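Local coordinates for protein lectin (Cicer arietinum, PDB 4HSD) that binds metal ions such as calcium and magnesium in a four-bladed hemopexin-type beta-propeller and probably acts as a carbohydrate-recognising lectin, at residues 66-71 with 143-148; 79-84 with 116-121; 173-178 with 186-191. All coordinates share one frame; numbering follows the deposited sequence.

Contact 1 (66-71 with 143-148); sequences CSFDTE and IDYLTN
T70 and Y145 meet through a CH-pi contact: methyl CG2 of T70 sits over one face of the Y145 ring, displaced toward the rim, 3.9 Å from the centroid and 15° off the normal. A chi1 of 69° sets the ring between the Y145 backbone N and carbonyl carbon, swinging it towards 66-71. The phenol oxygen rests against the chain at the strand's end, with Y145 OH 3.2 Å from T70 C and 3.6 Å from E71 CG. The E71 N-H is poorly aimed at Y145 OH.

Apolar contacts are looser. F68 CE1 is 4.3 Å from Y145 CD1, which lies at the edge of the phenylalanine ring, while F68 CZ approaches I143 CD1 at 4.5 Å.

No hydrogen bond crosses the contact; within 143-148, D144 OD1 accepts the amide N of T147 at 2.9 Å, an Asx motif that closes the turn from D144 to T147, with Y145 as its second residue.

Strand 66-69 opens one four-stranded sheet and strand 139-144 is the third of the next. F68 touches A123, V132 and L134, Y145 touches V132, and T70 O accepts from R125 NE, so strands 122-125 and 131-136 complete the core between the two blades.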
ATOM      1  N   CYS A  66      -4.657  -3.712   2.806  1.00 10.85           N
ATOM      2  CA  CYS A  66      -3.959  -2.432   2.865  1.00  9.93           C
ATOM      3  C   CYS A  66      -2.631  -2.643   3.610  1.00 10.93           C
ATOM      4  O   CYS A  66      -2.575  -3.388   4.618  1.00  9.52           O
ATOM      5  CB  CYS A  66      -4.812  -1.395   3.612  1.00  8.73           C
ATOM      6  SG  CYS A  66      -4.144   0.309   3.647  1.00  8.26           S
ATOM      7  N   SER A  67      -1.571  -2.004   3.113  1.00 10.90           N
ATOM      8  CA  SER A  67      -0.265  -2.033   3.785  1.00 12.17           C
ATOM      9  C   SER A  67       0.612  -0.822   3.460  1.00 11.94           C
ATOM     10  O   SER A  67       0.360  -0.115   2.483  1.00 12.74           O
ATOM     11  CB  SER A  67       0.492  -3.348   3.511  1.00 11.44           C
ATOM     12  OG  SER A  67       0.572  -3.665   2.133  1.00 15.87           O
ATOM     13  N   PHE A  68       1.615  -0.564   4.292  1.00 12.11           N
ATOM     14  CA  PHE A  68       2.576   0.501   4.007  1.00 12.83           C
ATOM     15  C   PHE A  68       3.948   0.287   4.661  1.00 13.16           C
ATOM     16  O   PHE A  68       4.073  -0.372   5.701  1.00 12.28           O
ATOM     17  CB  PHE A  68       2.003   1.917   4.300  1.00 13.64           C
ATOM     18  CG  PHE A  68       1.572   2.143   5.731  1.00 15.66           C
ATOM     19  CD1 PHE A  68       2.449   2.710   6.664  1.00 16.15           C
ATOM     20  CD2 PHE A  68       0.278   1.850   6.130  1.00 15.39           C
ATOM     21  CE1 PHE A  68       2.050   2.976   7.949  1.00 16.61           C
ATOM     22  CE2 PHE A  68      -0.129   2.113   7.432  1.00 17.67           C
ATOM     23  CZ  PHE A  68       0.764   2.681   8.344  1.00 16.93           C
ATOM     24  N   ASP A  69       4.975   0.810   3.996  1.00 13.49           N
ATOM     25  CA  ASP A  69       6.342   0.742   4.500  1.00 13.42           C
ATOM     26  C   ASP A  69       6.443   1.737   5.642  1.00 12.73           C
ATOM     27  O   ASP A  69       5.812   2.795   5.592  1.00 12.47           O
ATOM     28  CB  ASP A  69       7.324   1.123   3.374  1.00 14.53           C
ATOM     29  CG  ASP A  69       8.794   0.975   3.782  1.00 16.74           C
ATOM     30  OD1 ASP A  69       9.217  -0.161   4.146  1.00 19.87           O
ATOM     31  OD2 ASP A  69       9.536   1.986   3.709  1.00 16.13           O
ATOM     32  N   THR A  70       7.190   1.383   6.677  1.00 11.64           N
ATOM     33  CA  THR A  70       7.423   2.299   7.776  1.00 12.36           C
ATOM     34  C   THR A  70       8.884   2.637   7.604  1.00 12.33           C
ATOM     35  O   THR A  70       9.204   3.477   6.763  1.00 12.72           O
ATOM     36  CB  THR A  70       7.143   1.669   9.175  1.00 12.93           C
ATOM     37  OG1 THR A  70       7.851   0.430   9.328  1.00 11.93           O
ATOM     38  CG2 THR A  70       5.656   1.458   9.376  1.00 12.73           C
ATOM     39  N   GLU A  71       9.755   1.959   8.362  1.00 13.20           N
ATOM     40  CA  GLU A  71      11.223   2.013   8.228  1.00 13.42           C
ATOM     41  C   GLU A  71      11.810   0.666   8.444  1.00 13.12           C
ATOM     42  O   GLU A  71      11.124  -0.186   8.963  1.00 11.10           O
ATOM     43  CB  GLU A  71      11.875   3.024   9.172  1.00 15.04           C
ATOM     44  CG  GLU A  71      11.870   4.462   8.638  1.00 18.00           C
ATOM     45  CD  GLU A  71      13.148   4.868   7.927  1.00 23.88           C
ATOM     46  OE1 GLU A  71      13.093   5.529   6.888  1.00 24.21           O
ATOM     47  OE2 GLU A  71      14.249   4.563   8.414  1.00 27.58           O
ATOM     48  N   ILE A 143      -0.805  10.839   8.532  1.00 14.31           N
ATOM     49  CA  ILE A 143      -0.424  10.511   9.912  1.00 14.94           C
ATOM     50  C   ILE A 143       1.057  10.519  10.218  1.00 14.76           C
ATOM     51  O   ILE A 143       1.892  10.632   9.336  1.00 15.24           O
ATOM     52  CB  ILE A 143      -0.951   9.126  10.360  1.00 14.00           C
ATOM     53  CG1 ILE A 143      -0.133   8.008   9.714  1.00 13.94           C
ATOM     54  CG2 ILE A 143      -2.421   9.009  10.026  1.00 15.17           C
ATOM     55  CD1 ILE A 143      -0.485   6.578  10.184  1.00 12.53           C
ATOM     56  N   ASP A 144       1.359  10.415  11.504  1.00 14.98           N
ATOM     57  CA  ASP A 144       2.707  10.160  11.933  1.00 15.23           C
ATOM     58  C   ASP A 144       2.511   8.913  12.740  1.00 15.50           C
ATOM     59  O   ASP A 144       1.948   8.990  13.845  1.00 15.70           O
ATOM     60  CB  ASP A 144       3.279  11.267  12.821  1.00 15.47           C
ATOM     61  CG  ASP A 144       4.782  11.080  13.067  1.00 15.73           C
ATOM     62  OD1 ASP A 144       5.129  10.133  13.801  1.00 13.21           O
ATOM     63  OD2 ASP A 144       5.613  11.835  12.489  1.00 14.55           O
ATOM     64  N   TYR A 145       2.935   7.770  12.178  1.00 14.54           N
ATOM     65  CA  TYR A 145       2.859   6.485  12.905  1.00 13.76           C
ATOM     66  C   TYR A 145       3.739   6.391  14.159  1.00 12.75           C
ATOM     67  O   TYR A 145       3.384   5.686  15.094  1.00 13.22           O
ATOM     68  CB  TYR A 145       3.171   5.295  11.983  1.00 13.86           C
ATOM     69  CG  TYR A 145       4.622   5.152  11.485  1.00 14.11           C
ATOM     70  CD1 TYR A 145       4.944   5.364  10.147  1.00 14.60           C
ATOM     71  CD2 TYR A 145       5.655   4.743  12.349  1.00 15.47           C
ATOM     72  CE1 TYR A 145       6.252   5.183   9.678  1.00 15.28           C
ATOM     73  CE2 TYR A 145       6.964   4.570  11.903  1.00 12.31           C
ATOM     74  CZ  TYR A 145       7.254   4.781  10.570  1.00 15.26           C
ATOM     75  OH  TYR A 145       8.545   4.604  10.113  1.00 15.00           O
ATOM     76  N   LEU A 146       4.883   7.076  14.153  1.00 11.36           N
ATOM     77  CA  LEU A 146       5.807   7.092  15.299  1.00 11.94           C
ATOM     78  C   LEU A 146       5.228   7.790  16.552  1.00 11.99           C
ATOM     79  O   LEU A 146       5.432   7.306  17.653  1.00 11.25           O
ATOM     80  CB  LEU A 146       7.155   7.715  14.894  1.00 11.79           C
ATOM     81  CG  LEU A 146       8.226   8.178  15.900  1.00 14.56           C
ATOM     82  CD1 LEU A 146       9.212   7.079  16.316  1.00 13.84           C
ATOM     83  CD2 LEU A 146       9.011   9.370  15.333  1.00 14.49           C
ATOM     84  N   THR A 147       4.514   8.914  16.391  1.00 12.12           N
ATOM     85  CA  THR A 147       3.894   9.604  17.543  1.00 12.27           C
ATOM     86  C   THR A 147       2.413   9.284  17.653  1.00 12.25           C
ATOM     87  O   THR A 147       1.711   9.787  18.543  1.00 11.25           O
ATOM     88  CB  THR A 147       4.098  11.181  17.552  1.00 11.75           C
ATOM     89  OG1 THR A 147       3.567  11.791  16.359  1.00 12.32           O
ATOM     90  CG2 THR A 147       5.560  11.535  17.681  1.00 13.34           C
ATOM     91  N   ASN A 148       1.955   8.433  16.732  1.00 13.82           N
ATOM     92  CA  ASN A 148       0.570   7.929  16.677  1.00 13.73           C
ATOM     93  C   ASN A 148      -0.420   9.098  16.689  1.00 14.82           C
ATOM     94  O   ASN A 148      -1.343   9.153  17.501  1.00 15.49           O
ATOM     95  CB  ASN A 148       0.312   6.941  17.829  1.00 13.64           C
ATOM     96  CG  ASN A 148      -0.487   5.699  17.399  1.00 16.42           C
ATOM     97  OD1 ASN A 148      -0.981   5.607  16.274  1.00 17.30           O
ATOM     98  ND2 ASN A 148      -0.627   4.742  18.318  1.00 15.42           N
TER

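Contact 2 (79-84 with 116-121); sequences YENFCA and FENGID. With NA (sodium ion), chain C.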
ATOM      1  N   TYR A  79      -6.533  -5.731   7.373  1.00 12.36           N
ATOM      2  CA  TYR A  79      -7.641  -6.500   6.797  1.00 12.02           C
ATOM      3  C   TYR A  79      -8.827  -6.089   7.656  1.00 12.11           C
ATOM      4  O   TYR A  79      -8.798  -6.274   8.886  1.00 12.47           O
ATOM      5  CB  TYR A  79      -7.460  -8.013   6.856  1.00 11.84           C
ATOM      6  CG  TYR A  79      -8.690  -8.710   6.308  1.00 10.43           C
ATOM      7  CD1 TYR A  79      -8.946  -8.718   4.960  1.00 11.01           C
ATOM      8  CD2 TYR A  79      -9.632  -9.300   7.154  1.00 13.52           C
ATOM      9  CE1 TYR A  79     -10.083  -9.301   4.442  1.00 12.34           C
ATOM     10  CE2 TYR A  79     -10.787  -9.891   6.655  1.00 13.01           C
ATOM     11  CZ  TYR A  79     -10.999  -9.894   5.286  1.00 13.99           C
ATOM     12  OH  TYR A  79     -12.113 -10.502   4.751  1.00 12.86           O
ATOM     13  N   GLU A  80      -9.832  -5.504   7.007  1.00 11.66           N
ATOM     14  CA  GLU A  80     -10.996  -4.956   7.674  1.00 12.36           C
ATOM     15  C   GLU A  80     -10.562  -4.117   8.874  1.00 12.96           C
ATOM     16  O   GLU A  80      -9.631  -3.327   8.740  1.00 13.49           O
ATOM     17  CB  GLU A  80     -11.996  -6.048   8.048  1.00 12.55           C
ATOM     18  CG  GLU A  80     -12.834  -6.476   6.858  1.00 12.29           C
ATOM     19  CD  GLU A  80     -13.663  -7.736   7.113  1.00 12.70           C
ATOM     20  OE1 GLU A  80     -14.076  -7.974   8.267  1.00 14.19           O
ATOM     21  OE2 GLU A  80     -13.918  -8.478   6.151  1.00 11.16           O
ATOM     22  N   ASN A  81     -11.208  -4.262  10.032  1.00 13.59           N
ATOM     23  CA  ASN A  81     -10.847  -3.375  11.166  1.00 13.79           C
ATOM     24  C   ASN A  81      -9.628  -3.784  11.980  1.00 13.70           C
ATOM     25  O   ASN A  81      -9.341  -3.169  12.992  1.00 14.07           O
ATOM     26  CB  ASN A  81     -12.048  -3.094  12.110  1.00 13.64           C
ATOM     27  CG  ASN A  81     -12.501  -4.319  12.901  1.00 13.25           C
ATOM     28  OD1 ASN A  81     -11.708  -5.183  13.230  1.00 15.59           O
ATOM     29  ND2 ASN A  81     -13.779  -4.367  13.241  1.00 13.48           N
ATOM     30  N   PHE A  82      -8.913  -4.823  11.547  1.00 14.46           N
ATOM     31  CA  PHE A  82      -7.728  -5.257  12.282  1.00 14.88           C
ATOM     32  C   PHE A  82      -6.480  -4.922  11.476  1.00 15.44           C
ATOM     33  O   PHE A  82      -6.569  -4.604  10.288  1.00 17.32           O
ATOM     34  CB  PHE A  82      -7.778  -6.754  12.600  1.00 15.08           C
ATOM     35  CG  PHE A  82      -8.973  -7.163  13.416  1.00 16.09           C
ATOM     36  CD1 PHE A  82     -10.049  -7.823  12.820  1.00 16.24           C
ATOM     37  CD2 PHE A  82      -9.033  -6.880  14.775  1.00 15.85           C
ATOM     38  CE1 PHE A  82     -11.163  -8.202  13.576  1.00 16.01           C
ATOM     39  CE2 PHE A  82     -10.147  -7.258  15.527  1.00 17.02           C
ATOM     40  CZ  PHE A  82     -11.208  -7.927  14.915  1.00 15.50           C
ATOM     41  N   CYS A  83      -5.325  -4.997  12.131  1.00 14.79           N
ATOM     42  CA  CYS A  83      -4.038  -4.658  11.528  1.00 12.17           C
ATOM     43  C   CYS A  83      -2.868  -5.118  12.420  1.00 10.29           C
ATOM     44  O   CYS A  83      -3.050  -5.417  13.605  1.00  9.19           O
ATOM     45  CB  CYS A  83      -3.948  -3.151  11.321  1.00 11.99           C
ATOM     46  SG  CYS A  83      -4.123  -2.198  12.853  1.00 10.16           S
ATOM     47  N   ALA A  84      -1.670  -5.161  11.852  1.00  9.14           N
ATOM     48  CA  ALA A  84      -0.487  -5.587  12.620  1.00  8.96           C
ATOM     49  C   ALA A  84       0.819  -4.989  12.120  1.00  8.34           C
ATOM     50  O   ALA A  84       0.954  -4.704  10.923  1.00  9.69           O
ATOM     51  CB  ALA A  84      -0.376  -7.105  12.582  1.00  8.32           C
ATOM     52  N   PHE A 116     -12.087   5.416   8.530  1.00  6.75           N
ATOM     53  CA  PHE A 116     -10.900   4.524   8.543  1.00  6.42           C
ATOM     54  C   PHE A 116     -10.926   3.452   9.611  1.00  6.89           C
ATOM     55  O   PHE A 116     -10.151   2.506   9.567  1.00  7.25           O
ATOM     56  CB  PHE A 116      -9.614   5.348   8.698  1.00  5.61           C
ATOM     57  CG  PHE A 116      -9.348   6.286   7.541  1.00  2.00           C
ATOM     58  CD1 PHE A 116      -9.935   7.550   7.498  1.00  2.00           C
ATOM     59  CD2 PHE A 116      -8.524   5.891   6.505  1.00  2.00           C
ATOM     60  CE1 PHE A 116      -9.699   8.401   6.425  1.00  2.02           C
ATOM     61  CE2 PHE A 116      -8.277   6.732   5.421  1.00  2.16           C
ATOM     62  CZ  PHE A 116      -8.859   8.001   5.373  1.00  2.00           C
ATOM     63  N   GLU A 117     -11.843   3.589  10.551  1.00  8.04           N
ATOM     64  CA  GLU A 117     -11.999   2.705  11.682  1.00  9.88           C
ATOM     65  C   GLU A 117     -12.370   1.251  11.294  1.00 10.76           C
ATOM     66  O   GLU A 117     -11.849   0.340  11.858  1.00 10.57           O
ATOM     67  CB  GLU A 117     -13.048   3.295  12.655  1.00 10.04           C
ATOM     68  CG  GLU A 117     -12.928   2.848  14.098  1.00 12.31           C
ATOM     69  CD  GLU A 117     -14.219   2.968  14.921  1.00 15.58           C
ATOM     70  OE1 GLU A 117     -14.624   1.994  15.592  1.00 10.62           O
ATOM     71  OE2 GLU A 117     -14.798   4.064  14.908  1.00 16.50           O
ATOM     72  N   ASN A 118     -13.261   1.053  10.334  1.00 11.16           N
ATOM     73  CA  ASN A 118     -13.652  -0.307   9.959  1.00 10.99           C
ATOM     74  C   ASN A 118     -12.817  -0.859   8.786  1.00 11.33           C
ATOM     75  O   ASN A 118     -12.960  -2.013   8.386  1.00  9.10           O
ATOM     76  CB  ASN A 118     -15.159  -0.355   9.650  1.00 11.06           C
ATOM     77  CG  ASN A 118     -16.023  -0.001  10.878  1.00 11.44           C
ATOM     78  OD1 ASN A 118     -16.950   0.801  10.782  1.00 14.30           O
ATOM     79  ND2 ASN A 118     -15.712  -0.590  12.022  1.00 10.05           N
ATOM     80  N   GLY A 119     -11.922  -0.017   8.261  1.00 11.74           N
ATOM     81  CA  GLY A 119     -11.073  -0.430   7.155  1.00 11.57           C
ATOM     82  C   GLY A 119     -10.434   0.681   6.347  1.00 11.53           C
ATOM     83  O   GLY A 119     -11.048   1.737   6.119  1.00 11.93           O
ATOM     84  N   ILE A 120      -9.199   0.436   5.906  1.00 10.78           N
ATOM     85  CA  ILE A 120      -8.494   1.376   5.045  1.00 10.14           C
ATOM     86  C   ILE A 120      -8.307   0.724   3.658  1.00 10.09           C
ATOM     87  O   ILE A 120      -8.006  -0.461   3.560  1.00  8.23           O
ATOM     88  CB  ILE A 120      -7.160   1.787   5.731  1.00 11.10           C
ATOM     89  CG1 ILE A 120      -7.488   2.487   7.080  1.00 10.48           C
ATOM     90  CG2 ILE A 120      -6.293   2.667   4.837  1.00  8.07           C
ATOM     91  CD1 ILE A 120      -6.308   2.761   7.963  1.00  9.23           C
ATOM     92  N   ASP A 121      -8.515   1.505   2.607  1.00 10.54           N
ATOM     93  CA  ASP A 121      -8.372   1.033   1.252  1.00 10.99           C
ATOM     94  C   ASP A 121      -6.955   0.813   0.811  1.00 10.53           C
ATOM     95  O   ASP A 121      -6.594  -0.263   0.462  1.00 11.18           O
ATOM     96  CB  ASP A 121      -9.057   2.009   0.285  1.00 10.76           C
ATOM     97  CG  ASP A 121     -10.599   1.976   0.339  1.00 10.36           C
ATOM     98  OD1 ASP A 121     -11.195   2.910  -0.186  1.00  6.64           O
ATOM     99  OD2 ASP A 121     -11.202   1.054   0.873  1.00  7.06           O
TER
HETATM  100 NA    NA C 301      -7.576  -2.318  -0.724  1.00  6.66          NA
HETATM  101  O   HOH W   1     -10.649  -0.755  14.432  1.00  7.48           O
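With chi1 at 69°, N81 holds its CG between its backbone N and carbonyl carbon, and CB is left to meet the 116-121 loop, 3.4 Å from E117 O. The side-chain amide turns towards the next residue, and N81 OD1 stands above the centre of the F82 ring. E80 takes a positive phi of 46°, as the first inner residue of the type II' turn from Y79 to F82 requires, and this turns the E80-N81 peptide towards the loop.

That peptide packs against the carbonyl of N118. E80 C and N118 O are 3.2 Å apart, but the N-H of N81 is poorly aimed at the same oxygen and makes no hydrogen bond to it. On the same face of the peptide, G119 CA lies 3.6 Å from E80 O. The polar link is instead made by a water, which donates to N81 O at 3.1 Å and to E117 O at 3.0 Å. The turn is tied down further by a bond from the backbone N of E80 to the carboxylate of D65.

At the loop's far end D121 O binds sodium at 2.6 Å, joined by the backbone oxygens of N7, D65 and D174. Such a ring of main-chain carbonyls, contributed by successive blades at the mouth of the central channel, is the ion site of a four-bladed hemopexin propeller.

Contact 3 (173-178 with 186-191); sequences MDSAFA and YLFKGE. With NA (sodium ion), chain C.
F177, Y186 and F188 form an aromatic cluster on one face of this hairpin. A chi1 of 80° places F177 CG between its backbone N and carbonyl carbon, bringing the ring against both neighbours. F177 and F188 lie rim to rim with almost coplanar rings, 8° apart, F177 CE1 reaching F188 CZ at 3.6 Å. Y186 is nearly parallel to F177 but slid aside; the rings barely overlap, and Y186 CD2 stands over the F177 rim, 4.0 Å from F177 CZ. On the opposite face L187 packs beside A176: its CD2 lies 3.9 Å from M173 SD and 4.0 Å from A176 CB.

Main-chain hydrogen bonds join the antiparallel strands: F177 and Y186 exchange a pair, the shorter from Y186 N to F177 O at 2.6 Å, and F188 N donates to S175 O. Nearer the metal, in a classic beta bulge, F188 O accepts S175 N at 3.2 Å and, more weakly, D174 N. D174, within the bulge, binds the sodium through its backbone O, 2.5 Å away, while K189 NZ bonds I168 O.

S175, F177 and F188 lean on strand 6-11, F177 and Y186 meet Y31, and W217 stands edge-to-face with F188. A176 turns to A122, and strand 192-197 continues the sheet.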
ATOM      1  N   MET A 173      -9.137   4.437  -4.080  1.00 23.24           N
ATOM      2  CA  MET A 173      -7.950   3.693  -4.485  1.00 22.34           C
ATOM      3  C   MET A 173      -7.913   2.358  -3.758  1.00 20.31           C
ATOM      4  O   MET A 173      -8.001   2.312  -2.537  1.00 20.14           O
ATOM      5  CB  MET A 173      -6.681   4.486  -4.218  1.00 22.72           C
ATOM      6  CG  MET A 173      -6.515   5.662  -5.136  1.00 26.15           C
ATOM      7  SD  MET A 173      -5.833   7.054  -4.261  1.00 30.94           S
ATOM      8  CE  MET A 173      -6.666   8.366  -5.126  1.00 30.27           C
ATOM      9  N   ASP A 174      -7.808   1.311  -4.547  1.00 18.38           N
ATOM     10  CA  ASP A 174      -7.728  -0.057  -4.156  1.00 17.23           C
ATOM     11  C   ASP A 174      -6.405  -0.447  -3.517  1.00 15.76           C
ATOM     12  O   ASP A 174      -6.358  -1.271  -2.647  1.00 13.85           O
ATOM     13  CB  ASP A 174      -7.985  -0.908  -5.406  1.00 17.86           C
ATOM     14  CG  ASP A 174      -9.464  -1.092  -5.743  1.00 17.98           C
ATOM     15  OD1 ASP A 174      -9.719  -1.795  -6.703  1.00 17.18           O
ATOM     16  OD2 ASP A 174     -10.357  -0.568  -5.051  1.00 17.84           O
ATOM     17  N   SER A 175      -5.325   0.146  -4.000  1.00 15.81           N
ATOM     18  CA  SER A 175      -3.968  -0.187  -3.564  1.00 15.41           C
ATOM     19  C   SER A 175      -2.992   0.954  -3.823  1.00 14.95           C
ATOM     20  O   SER A 175      -3.215   1.752  -4.711  1.00 14.26           O
ATOM     21  CB  SER A 175      -3.483  -1.463  -4.259  1.00 14.21           C
ATOM     22  OG  SER A 175      -2.058  -1.594  -4.207  1.00 16.50           O
ATOM     23  N   ALA A 176      -1.908   1.021  -3.047  1.00 15.71           N
ATOM     24  CA  ALA A 176      -0.866   2.020  -3.283  1.00 17.01           C
ATOM     25  C   ALA A 176       0.485   1.637  -2.727  1.00 16.95           C
ATOM     26  O   ALA A 176       0.570   0.832  -1.816  1.00 17.30           O
ATOM     27  CB  ALA A 176      -1.267   3.379  -2.711  1.00 17.38           C
ATOM     28  N   PHE A 177       1.539   2.198  -3.317  1.00 17.27           N
ATOM     29  CA  PHE A 177       2.879   2.120  -2.744  1.00 17.08           C
ATOM     30  C   PHE A 177       3.774   3.263  -3.254  1.00 17.23           C
ATOM     31  O   PHE A 177       3.538   3.812  -4.334  1.00 16.88           O
ATOM     32  CB  PHE A 177       3.497   0.706  -2.853  1.00 16.99           C
ATOM     33  CG  PHE A 177       4.094   0.351  -4.187  1.00 17.31           C
ATOM     34  CD1 PHE A 177       3.280  -0.066  -5.239  1.00 17.62           C
ATOM     35  CD2 PHE A 177       5.481   0.338  -4.369  1.00 17.53           C
ATOM     36  CE1 PHE A 177       3.834  -0.456  -6.468  1.00 16.61           C
ATOM     37  CE2 PHE A 177       6.044  -0.060  -5.601  1.00 16.64           C
ATOM     38  CZ  PHE A 177       5.218  -0.462  -6.641  1.00 15.50           C
ATOM     39  N   ALA A 178       4.745   3.652  -2.433  1.00 16.55           N
ATOM     40  CA  ALA A 178       5.694   4.691  -2.780  1.00 17.09           C
ATOM     41  C   ALA A 178       6.860   4.122  -3.564  1.00 18.50           C
ATOM     42  O   ALA A 178       7.306   3.008  -3.289  1.00 19.65           O
ATOM     43  CB  ALA A 178       6.203   5.390  -1.514  1.00 17.25           C
ATOM     44  N   TYR A 186       2.929   4.922  -6.626  1.00 24.46           N
ATOM     45  CA  TYR A 186       2.027   4.327  -7.610  1.00 23.71           C
ATOM     46  C   TYR A 186       0.663   4.037  -7.003  1.00 22.60           C
ATOM     47  O   TYR A 186       0.581   3.604  -5.873  1.00 22.83           O
ATOM     48  CB  TYR A 186       2.616   3.028  -8.144  1.00 24.03           C
ATOM     49  CG  TYR A 186       3.946   3.209  -8.806  1.00 25.36           C
ATOM     50  CD1 TYR A 186       4.048   3.299 -10.194  1.00 25.60           C
ATOM     51  CD2 TYR A 186       5.119   3.299  -8.042  1.00 25.67           C
ATOM     52  CE1 TYR A 186       5.288   3.471 -10.811  1.00 26.19           C
ATOM     53  CE2 TYR A 186       6.358   3.484  -8.647  1.00 25.13           C
ATOM     54  CZ  TYR A 186       6.434   3.563 -10.027  1.00 25.75           C
ATOM     55  OH  TYR A 186       7.659   3.733 -10.624  1.00 26.05           O
ATOM     56  N   LEU A 187      -0.394   4.252  -7.787  1.00 22.18           N
ATOM     57  CA  LEU A 187      -1.768   4.027  -7.353  1.00 21.17           C
ATOM     58  C   LEU A 187      -2.473   3.079  -8.324  1.00 21.22           C
ATOM     59  O   LEU A 187      -2.262   3.147  -9.548  1.00 20.70           O
ATOM     60  CB  LEU A 187      -2.536   5.339  -7.272  1.00 20.95           C
ATOM     61  CG  LEU A 187      -1.902   6.550  -6.597  1.00 19.28           C
ATOM     62  CD1 LEU A 187      -2.573   7.776  -7.156  1.00 20.67           C
ATOM     63  CD2 LEU A 187      -2.036   6.484  -5.067  1.00 18.82           C
ATOM     64  N   PHE A 188      -3.325   2.226  -7.756  1.00 21.11           N
ATOM     65  CA  PHE A 188      -3.990   1.146  -8.473  1.00 21.55           C
ATOM     66  C   PHE A 188      -5.494   1.032  -8.186  1.00 22.28           C
ATOM     67  O   PHE A 188      -5.919   1.003  -7.025  1.00 21.84           O
ATOM     68  CB  PHE A 188      -3.331  -0.177  -8.085  1.00 21.59           C
ATOM     69  CG  PHE A 188      -1.845  -0.190  -8.275  1.00 20.57           C
ATOM     70  CD1 PHE A 188      -0.994   0.367  -7.315  1.00 19.26           C
ATOM     71  CD2 PHE A 188      -1.292  -0.753  -9.426  1.00 20.44           C
ATOM     72  CE1 PHE A 188       0.400   0.358  -7.495  1.00 19.72           C
ATOM     73  CE2 PHE A 188       0.097  -0.770  -9.614  1.00 21.66           C
ATOM     74  CZ  PHE A 188       0.942  -0.215  -8.635  1.00 20.76           C
ATOM     75  N   LYS A 189      -6.292   0.959  -9.251  1.00 22.72           N
ATOM     76  CA  LYS A 189      -7.746   0.807  -9.129  1.00 23.20           C
ATOM     77  C   LYS A 189      -8.221  -0.013 -10.310  1.00 23.71           C
ATOM     78  O   LYS A 189      -8.266   0.479 -11.447  1.00 24.62           O
ATOM     79  CB  LYS A 189      -8.451   2.164  -9.129  1.00 23.57           C
ATOM     80  CG  LYS A 189      -9.886   2.124  -8.599  1.00 23.66           C
ATOM     81  CD  LYS A 189     -10.632   3.413  -8.873  1.00 23.63           C
ATOM     82  CE  LYS A 189     -11.911   3.486  -8.070  1.00 24.43           C
ATOM     83  NZ  LYS A 189     -12.535   4.827  -8.198  1.00 23.31           N
ATOM     84  N   GLY A 190      -8.578  -1.265 -10.050  1.00 23.28           N
ATOM     85  CA  GLY A 190      -9.004  -2.131 -11.137  1.00 22.52           C
ATOM     86  C   GLY A 190      -7.809  -2.482 -12.003  1.00 22.29           C
ATOM     87  O   GLY A 190      -6.777  -2.964 -11.501  1.00 21.33           O
ATOM     88  N   GLU A 191      -7.945  -2.222 -13.299  1.00 21.44           N
ATOM     89  CA  GLU A 191      -6.871  -2.489 -14.251  1.00 21.24           C
ATOM     90  C   GLU A 191      -6.114  -1.212 -14.605  1.00 20.70           C
ATOM     91  O   GLU A 191      -5.266  -1.207 -15.490  1.00 20.51           O
ATOM     92  CB  GLU A 191      -7.435  -3.151 -15.511  1.00 21.50           C
ATOM     93  CG  GLU A 191      -8.252  -2.240 -16.368  1.00 22.74           C
ATOM     94  CD  GLU A 191      -9.380  -2.955 -17.044  1.00 25.32           C
ATOM     95  OE1 GLU A 191     -10.464  -2.348 -17.221  1.00 25.26           O
ATOM     96  OE2 GLU A 191      -9.176  -4.128 -17.411  1.00 28.06           O
TER
HETATM   97 NA    NA C 301      -7.576  -2.318  -0.724  1.00  6.66          NA

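Overall arrangement
Read from the N terminus, the chain enters contact 1 at 66-71, passes the hairpin turn of contact 2 at 79-84, and meets that turn again at 116-121. Contact 2 is thus nested inside the longer loop that contact 1 closes at 143-148. Contact 3 follows in series as a local hairpin, 173-178 with 186-191. Contact 1 joins the second and third blades across their interface, contact 2 ties the second blade to the segment leading into the third, and contact 3 builds the inner half of the fourth. C66 packs on I120, linking contacts 1 and 2, and the sodium ion is shared by contacts 2 and 3.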